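Local coordinates for benzyl alcohol dehydrogenase (Acinetobacter calcoaceticus, PDB 1F8F), which probably catalyses the NAD-dependent oxidation of benzyl alcohol and related aryl alcohols to aldehydes, as a zinc-containing alcohol dehydrogenase, at residues V163-E166 with L167-P170; E270-K273 with Q274-A278. One frame throughout, in Å; residues are numbered along the deposited sequence.

How the contacts relate
The two contacts sit on opposite sides of the chain's centre, their own centres 35 Å apart and their nearest atoms about 22 Å apart, so they do not touch. Contact 1 is a turn in the loop that leads from strand 156-159 toward helix 174-186. That loop soon reaches C173, which binds a zinc ion together with C44 and H65; G169 lies about 11 Å from that zinc and about 13 Å from the bound NAD, between nearest atoms. Contact 2 lies later in the chain, on helix 269-277 of the Rossmann-type nucleotide-binding domain, where the side chain of I271 comes within about 4 Å of NAD. The cofactor thus has contact 2 close by and contact 1 farther off.

Contact 1: residues V163-E166 with L167-P170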
ATOM      1  N   VAL A 163     -28.908  -0.046 -20.727  1.00 42.18           N
ATOM      2  CA  VAL A 163     -28.304   1.169 -21.259  1.00 39.68           C
ATOM      3  C   VAL A 163     -28.127   0.901 -22.742  1.00 38.39           C
ATOM      4  O   VAL A 163     -27.810  -0.227 -23.128  1.00 38.00           O
ATOM      5  CB  VAL A 163     -26.962   1.473 -20.593  1.00 41.08           C
ATOM      6  CG1 VAL A 163     -26.229   2.647 -21.241  1.00 40.44           C
ATOM      7  CG2 VAL A 163     -27.108   1.796 -19.107  1.00 39.87           C
ATOM      8  N   PRO A 164     -28.373   1.900 -23.577  1.00 37.19           N
ATOM      9  CA  PRO A 164     -28.272   1.734 -25.028  1.00 36.16           C
ATOM     10  C   PRO A 164     -26.930   1.123 -25.375  1.00 33.22           C
ATOM     11  O   PRO A 164     -25.978   1.725 -24.894  1.00 27.68           O
ATOM     12  CB  PRO A 164     -28.405   3.165 -25.550  1.00 36.65           C
ATOM     13  CG  PRO A 164     -29.195   3.881 -24.498  1.00 37.49           C
ATOM     14  CD  PRO A 164     -28.791   3.271 -23.182  1.00 37.26           C
ATOM     15  N   ILE A 165     -26.728   0.043 -26.108  1.00 33.93           N
ATOM     16  CA  ILE A 165     -25.407  -0.561 -26.278  1.00 30.92           C
ATOM     17  C   ILE A 165     -24.473   0.211 -27.190  1.00 32.97           C
ATOM     18  O   ILE A 165     -23.229   0.073 -27.234  1.00 30.62           O
ATOM     19  CB  ILE A 165     -25.548  -2.030 -26.736  1.00 30.64           C
ATOM     20  CG1 ILE A 165     -24.228  -2.820 -26.863  1.00 25.65           C
ATOM     21  CG2 ILE A 165     -26.288  -2.105 -28.069  1.00 27.69           C
ATOM     22  CD1 ILE A 165     -23.485  -2.904 -25.559  1.00 24.29           C
ATOM     23  N   GLU A 166     -24.963   1.154 -28.009  1.00 31.59           N
ATOM     24  CA  GLU A 166     -24.136   1.895 -28.961  1.00 33.10           C
ATOM     25  C   GLU A 166     -23.171   2.916 -28.359  1.00 31.33           C
ATOM     26  O   GLU A 166     -22.094   3.202 -28.842  1.00 31.30           O
ATOM     27  CB  GLU A 166     -24.974   2.579 -30.047  1.00 36.15           C
ATOM     28  CG  GLU A 166     -25.970   3.577 -29.491  1.00 40.18           C
ATOM     29  CD  GLU A 166     -27.353   3.022 -29.313  1.00 45.49           C
ATOM     30  OE1 GLU A 166     -27.554   1.849 -28.842  1.00 46.45           O
ATOM     31  OE2 GLU A 166     -28.334   3.756 -29.602  1.00 49.15           O
ATOM     32  N   LEU A 167     -23.554   3.398 -27.180  1.00 28.75           N
ATOM     33  CA  LEU A 167     -22.779   4.324 -26.367  1.00 30.36           C
ATOM     34  C   LEU A 167     -21.635   3.743 -25.557  1.00 29.68           C
ATOM     35  O   LEU A 167     -20.784   4.532 -25.113  1.00 26.94           O
ATOM     36  CB  LEU A 167     -23.870   4.875 -25.435  1.00 34.80           C
ATOM     37  CG  LEU A 167     -23.786   6.171 -24.687  1.00 40.20           C
ATOM     38  CD1 LEU A 167     -23.231   7.328 -25.507  1.00 39.48           C
ATOM     39  CD2 LEU A 167     -25.176   6.572 -24.168  1.00 41.52           C
ATOM     40  N   LEU A 168     -21.520   2.426 -25.311  1.00 28.06           N
ATOM     41  CA  LEU A 168     -20.452   1.861 -24.456  1.00 28.17           C
ATOM     42  C   LEU A 168     -19.153   1.354 -24.994  1.00 26.17           C
ATOM     43  O   LEU A 168     -18.154   1.178 -24.248  1.00 26.39           O
ATOM     44  CB  LEU A 168     -21.040   0.677 -23.654  1.00 28.36           C
ATOM     45  CG  LEU A 168     -22.301   1.025 -22.853  1.00 31.50           C
ATOM     46  CD1 LEU A 168     -22.706  -0.225 -22.101  1.00 31.78           C
ATOM     47  CD2 LEU A 168     -22.096   2.185 -21.863  1.00 30.45           C
ATOM     48  N   GLY A 169     -18.983   1.171 -26.318  1.00 25.25           N
ATOM     49  CA  GLY A 169     -17.706   0.796 -26.906  1.00 22.46           C
ATOM     50  C   GLY A 169     -16.496   1.529 -26.362  1.00 24.50           C
ATOM     51  O   GLY A 169     -15.408   0.971 -26.056  1.00 24.51           O
ATOM     52  N   PRO A 170     -16.518   2.861 -26.334  1.00 23.18           N
ATOM     53  CA  PRO A 170     -15.396   3.691 -25.899  1.00 21.57           C
ATOM     54  C   PRO A 170     -14.877   3.367 -24.521  1.00 23.23           C
ATOM     55  O   PRO A 170     -13.710   3.594 -24.169  1.00 19.44           O
ATOM     56  CB  PRO A 170     -15.979   5.118 -25.971  1.00 21.92           C
ATOM     57  CG  PRO A 170     -16.959   5.003 -27.125  1.00 21.73           C
ATOM     58  CD  PRO A 170     -17.662   3.693 -26.810  1.00 20.51           C
TER
HETATM   59  O   HOH W   1     -19.888   1.598 -29.057  1.00 25.57           O
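V163 and L168 meet through methyl groups, CG1 of the valine lying 4.2 Å from CD2 of the leucine. A second, looser apolar approach joins I165 to the same leucine, CD1 to CD1 at 4.4 Å. CG1 of I165 stands opposite the backbone N (chi1 -176°) and the chain bends at chi2, bringing its end toward L168. L167 CB lies 3.8 Å from P164 O. CG of E166 sits between the backbone N and the carbonyl carbon (chi1 60°), which holds it 3.3 Å from L167 N.

L168 N gives a weak bond to I165 O, long at 3.5 Å but fairly straight at 162°, closing a type I turn with E166 and L167 at its corners. A water links E166 O to G169 N across the 4.5 Å between them, donating to E166 O at 2.7 Å and accepting from G169 N at 2.9 Å.

I165 O is also bound by S68 OG. Around the turn, I165 and E166 pack on V39 of strand 33-42, I165 touches H86 and L168 touches V88, both of strand 86-89, V163 and L167 touch Y332 of helix 321-333, and P170 rests on strand 365-369.

Contact 2: residues E270-K273 with Q274-A278; sequences EILK and QGVDA
K273 and D277, one helical turn apart, lean together with their side chains crossing at a slant. The lysine runs out extended, with CG anti to the backbone N (chi1 176°), and bends only at its last torsion (chi4 -67°), which brings NZ to 3.0 Å from D277 OD2. This salt bridge uses the syn lone pair of OD2; D277 OD1 stays farther from K273 NZ, at 3.6 Å. The backbones of the two residues are joined too: D277 N bonds K273 O at 2.9 Å, nearly straight at 172°.

I271 and Q274 also meet at an angle. The modelled 3.0 Å from Q274 NE2 to I271 CD1 is shorter than a normal contact, so the exact placing of these ends is doubtful. Q274 CB sits 3.2 Å from I271 O, which accepts G275 N. The segment belongs to helix 269-277, which comes after strand 259-264 of the parallel Rossmann sheet; I271 and Q274 both touch W197, and the side chain of I271 lies about 4 Å from the bound NAD.

On another side of the helix L272 CD2 comes 4.3 Å from V276 CG2, while L272 O accepts V276 N. L272 packs on V301 of the second subunit, and K273 on T296 of the same neighbouring subunit.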
ATOM      1  N   GLU A 270       7.784  18.442 -24.109  1.00 36.32           N
ATOM      2  CA  GLU A 270       8.108  19.673 -23.384  1.00 37.14           C
ATOM      3  C   GLU A 270       6.992  20.018 -22.419  1.00 34.81           C
ATOM      4  O   GLU A 270       7.141  20.760 -21.460  1.00 32.97           O
ATOM      5  CB  GLU A 270       8.351  20.721 -24.466  1.00 42.21           C
ATOM      6  CG  GLU A 270       7.265  21.097 -25.393  1.00 46.98           C
ATOM      7  CD  GLU A 270       6.443  20.291 -26.344  1.00 50.59           C
ATOM      8  OE1 GLU A 270       6.807  19.170 -26.783  1.00 49.75           O
ATOM      9  OE2 GLU A 270       5.328  20.840 -26.711  1.00 51.96           O
ATOM     10  N   ILE A 271       5.788  19.508 -22.657  1.00 31.69           N
ATOM     11  CA  ILE A 271       4.614  19.697 -21.805  1.00 32.23           C
ATOM     12  C   ILE A 271       4.785  18.745 -20.618  1.00 32.97           C
ATOM     13  O   ILE A 271       4.451  18.971 -19.456  1.00 29.72           O
ATOM     14  CB  ILE A 271       3.316  19.428 -22.573  1.00 33.75           C
ATOM     15  CG1 ILE A 271       2.593  20.635 -23.230  1.00 32.44           C
ATOM     16  CG2 ILE A 271       2.277  18.698 -21.714  1.00 33.92           C
ATOM     17  CD1 ILE A 271       2.211  21.800 -22.381  1.00 33.43           C
ATOM     18  N   LEU A 272       5.426  17.597 -20.903  1.00 32.17           N
ATOM     19  CA  LEU A 272       5.670  16.597 -19.874  1.00 32.77           C
ATOM     20  C   LEU A 272       6.689  17.090 -18.834  1.00 33.35           C
ATOM     21  O   LEU A 272       6.360  16.937 -17.643  1.00 32.20           O
ATOM     22  CB  LEU A 272       6.105  15.298 -20.525  1.00 31.77           C
ATOM     23  CG  LEU A 272       6.463  14.071 -19.709  1.00 32.17           C
ATOM     24  CD1 LEU A 272       6.725  12.866 -20.623  1.00 33.30           C
ATOM     25  CD2 LEU A 272       7.728  14.190 -18.849  1.00 31.84           C
ATOM     26  N   LYS A 273       7.727  17.826 -19.234  1.00 33.42           N
ATOM     27  CA  LYS A 273       8.622  18.392 -18.204  1.00 35.63           C
ATOM     28  C   LYS A 273       7.852  19.376 -17.313  1.00 35.14           C
ATOM     29  O   LYS A 273       7.972  19.376 -16.084  1.00 33.76           O
ATOM     30  CB  LYS A 273       9.868  19.052 -18.787  1.00 35.29           C
ATOM     31  CG  LYS A 273      10.731  19.733 -17.697  1.00 35.65           C
ATOM     32  CD  LYS A 273      11.874  20.482 -18.348  1.00 37.81           C
ATOM     33  CE  LYS A 273      12.922  21.044 -17.421  1.00 36.44           C
ATOM     34  NZ  LYS A 273      12.392  22.139 -16.572  1.00 35.97           N
ATOM     35  N   GLN A 274       7.020  20.221 -17.949  1.00 33.88           N
ATOM     36  CA  GLN A 274       6.153  21.204 -17.297  1.00 31.71           C
ATOM     37  C   GLN A 274       5.315  20.552 -16.201  1.00 29.32           C
ATOM     38  O   GLN A 274       5.094  21.075 -15.120  1.00 28.52           O
ATOM     39  CB  GLN A 274       5.214  21.905 -18.302  1.00 31.24           C
ATOM     40  CG  GLN A 274       5.834  23.156 -18.897  1.00 34.59           C
ATOM     41  CD  GLN A 274       5.084  23.865 -20.000  1.00 36.22           C
ATOM     42  OE1 GLN A 274       5.117  25.106 -20.085  1.00 38.79           O
ATOM     43  NE2 GLN A 274       4.356  23.177 -20.853  1.00 34.33           N
ATOM     44  N   GLY A 275       4.736  19.407 -16.561  1.00 28.64           N
ATOM     45  CA  GLY A 275       3.957  18.586 -15.665  1.00 28.39           C
ATOM     46  C   GLY A 275       4.741  18.079 -14.445  1.00 26.56           C
ATOM     47  O   GLY A 275       4.171  18.177 -13.356  1.00 25.69           O
ATOM     48  N   VAL A 276       5.978  17.650 -14.564  1.00 26.79           N
ATOM     49  CA  VAL A 276       6.805  17.253 -13.408  1.00 25.10           C
ATOM     50  C   VAL A 276       7.140  18.501 -12.630  1.00 25.37           C
ATOM     51  O   VAL A 276       6.910  18.512 -11.410  1.00 26.25           O
ATOM     52  CB  VAL A 276       8.085  16.503 -13.839  1.00 23.05           C
ATOM     53  CG1 VAL A 276       8.872  15.997 -12.641  1.00 23.28           C
ATOM     54  CG2 VAL A 276       7.740  15.300 -14.683  1.00 20.24           C
ATOM     55  N   ASP A 277       7.525  19.623 -13.259  1.00 25.10           N
ATOM     56  CA  ASP A 277       7.786  20.858 -12.514  1.00 24.59           C
ATOM     57  C   ASP A 277       6.612  21.376 -11.709  1.00 23.46           C
ATOM     58  O   ASP A 277       6.796  22.078 -10.701  1.00 21.33           O
ATOM     59  CB  ASP A 277       8.157  22.024 -13.462  1.00 28.73           C
ATOM     60  CG  ASP A 277       9.438  21.808 -14.222  1.00 30.93           C
ATOM     61  OD1 ASP A 277      10.232  20.911 -13.911  1.00 32.28           O
ATOM     62  OD2 ASP A 277       9.778  22.470 -15.213  1.00 33.19           O
ATOM     63  N   ALA A 278       5.366  21.220 -12.153  1.00 23.44           N
ATOM     64  CA  ALA A 278       4.231  21.782 -11.413  1.00 23.00           C
ATOM     65  C   ALA A 278       3.718  20.931 -10.268  1.00 23.25           C
ATOM     66  O   ALA A 278       2.751  21.282  -9.571  1.00 27.24           O
ATOM     67  CB  ALA A 278       3.067  22.035 -12.384  1.00 22.87           C
TER